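Local coordinates for protein HIAXHD3 (Humicola insolens, PDB 3ZXJ) that probably hydrolyses arabinofuranose side chains of xylan as a family 43 exo-arabinofuranosidase, a scaffold into which endo-xylanase activity has been engineered, at residues A[16-21]-A[34-39]. Residues are numbered along the deposited sequence; the frame is centred on the assembly and turned at random.
Sequences DHPDLE and STFAYS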
# COMPACT_ATOMS: atom_id res chain seq x y z
N ASP A 16 4.05 0.15 4.41
CA ASP A 16 2.67 -0.29 4.49
C ASP A 16 2.16 -0.88 3.17
O ASP A 16 1.76 -0.15 2.28
CB ASP A 16 1.82 0.93 4.89
CG ASP A 16 0.34 0.62 4.99
OD1 ASP A 16 -0.02 -0.47 5.44
OD2 ASP A 16 -0.47 1.50 4.63
N HIS A 17 2.11 -2.22 3.10
CA HIS A 17 1.65 -2.97 1.92
C HIS A 17 0.76 -4.10 2.38
O HIS A 17 1.17 -5.27 2.37
CB HIS A 17 2.84 -3.45 1.07
CG HIS A 17 3.35 -2.41 0.09
ND1 HIS A 17 2.68 -2.09 -1.05
CD2 HIS A 17 4.50 -1.60 0.11
CE1 HIS A 17 3.36 -1.15 -1.72
NE2 HIS A 17 4.48 -0.85 -1.01
N PRO A 18 -0.49 -3.78 2.78
CA PRO A 18 -1.37 -4.73 3.44
C PRO A 18 -2.07 -5.68 2.47
O PRO A 18 -2.06 -5.46 1.27
CB PRO A 18 -2.42 -3.82 4.10
CG PRO A 18 -2.52 -2.63 3.18
CD PRO A 18 -1.08 -2.42 2.75
N ASP A 19 -2.68 -6.73 3.03
CA ASP A 19 -3.58 -7.65 2.30
C ASP A 19 -2.84 -8.33 1.14
O ASP A 19 -3.41 -8.56 0.05
CB ASP A 19 -4.84 -6.92 1.79
CG ASP A 19 -5.68 -6.36 2.92
OD1 ASP A 19 -5.74 -7.02 3.98
OD2 ASP A 19 -6.26 -5.24 2.76
N LEU A 20 -1.58 -8.66 1.39
CA LEU A 20 -0.70 -9.10 0.34
C LEU A 20 -1.13 -10.41 -0.34
O LEU A 20 -1.71 -11.31 0.29
CB LEU A 20 0.74 -9.20 0.86
CG LEU A 20 1.05 -10.31 1.88
CD1 LEU A 20 1.53 -11.56 1.14
CD2 LEU A 20 2.12 -9.85 2.88
N GLU A 21 -0.85 -10.47 -1.63
CA GLU A 21 -0.85 -11.73 -2.36
C GLU A 21 0.57 -11.89 -2.93
O GLU A 21 1.12 -10.93 -3.45
CB GLU A 21 -1.89 -11.69 -3.47
CG GLU A 21 -1.77 -12.80 -4.48
CD GLU A 21 -2.85 -13.84 -4.35
OE1 GLU A 21 -4.01 -13.47 -4.53
OE2 GLU A 21 -2.55 -15.01 -4.09
N SER A 34 -3.22 -3.82 -1.07
CA SER A 34 -4.47 -3.05 -1.13
C SER A 34 -4.24 -1.57 -0.80
O SER A 34 -3.33 -1.22 0.01
CB SER A 34 -5.49 -3.62 -0.15
OG SER A 34 -4.95 -3.51 1.18
N THR A 35 -5.09 -0.71 -1.34
CA THR A 35 -4.78 0.73 -1.28
C THR A 35 -5.98 1.62 -1.00
O THR A 35 -5.85 2.84 -1.03
CB THR A 35 -4.19 1.23 -2.60
OG1 THR A 35 -4.80 0.54 -3.70
CG2 THR A 35 -2.63 1.07 -2.66
N PHE A 36 -7.16 1.04 -0.79
CA PHE A 36 -8.29 1.87 -0.35
C PHE A 36 -8.58 2.99 -1.38
O PHE A 36 -8.76 2.66 -2.55
CB PHE A 36 -8.07 2.33 1.13
CG PHE A 36 -7.87 1.16 2.06
CD1 PHE A 36 -6.61 0.57 2.21
CD2 PHE A 36 -8.96 0.57 2.67
CE1 PHE A 36 -6.46 -0.57 3.00
CE2 PHE A 36 -8.81 -0.56 3.49
CZ PHE A 36 -7.56 -1.14 3.63
N ALA A 37 -8.67 4.25 -0.98
CA ALA A 37 -8.99 5.32 -1.94
C ALA A 37 -7.74 5.98 -2.54
O ALA A 37 -7.85 7.01 -3.20
CB ALA A 37 -9.93 6.38 -1.33
N TYR A 38 -6.56 5.40 -2.32
CA TYR A 38 -5.36 5.97 -2.96
C TYR A 38 -5.28 5.57 -4.45
O TYR A 38 -5.64 4.45 -4.82
CB TYR A 38 -4.07 5.62 -2.16
CG TYR A 38 -4.09 6.25 -0.77
CD1 TYR A 38 -3.64 7.56 -0.57
CD2 TYR A 38 -4.61 5.55 0.34
CE1 TYR A 38 -3.64 8.16 0.71
CE2 TYR A 38 -4.66 6.15 1.63
CZ TYR A 38 -4.17 7.46 1.80
OH TYR A 38 -4.22 8.08 3.07
N SER A 39 -4.79 6.48 -5.29
CA SER A 39 -4.88 6.32 -6.75
C SER A 39 -3.57 6.76 -7.40
O SER A 39 -3.16 7.89 -7.19
CB SER A 39 -6.01 7.22 -7.25
OG SER A 39 -6.17 7.10 -8.65
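S34 turns its OG into the position between its own backbone N and carbonyl carbon (chi1 61°), while D19 places its carboxylate beside its backbone N (chi1 -62°), and the two side chains meet. The setting is the catalytic domain of family 43, a five-bladed beta-propeller: residues 16-21 lead into strand 21-25, and the loop that begins at S34 follows strand 28-32 of the same four-stranded blade. The S34 hydroxyl donates to D19 OD2, with OG 2.7 Å from OD2, reaching that oxygen on its anti side and 30° out of the carboxylate plane. Close by, the S34 amide N donates a hydrogen bond to P18 O, 3.1 Å away. S34 is thus held through both amide and hydroxyl, and its OG also lies against the proline ring, 3.3 Å from P18 CG. D19 OD2 has a second hydrogen-bonding partner, a bound BTB molecule probably from the crystallisation liquor, consistent with D19 lining the active-site pocket of the propeller; A85, Q249 and F265 touch the same side chain. With an alanine at D19, the S34 hydroxyl would probably lose its acceptor and be freer to turn, and BTB would lose a hydrogen-bonding partner. Beyond S34 the chain makes a type II' turn from T35 to Y38, and F36 sends its ring back so that CE1 sits 4.4 Å from P18 CG, the proline carbon meeting the ring at its edge.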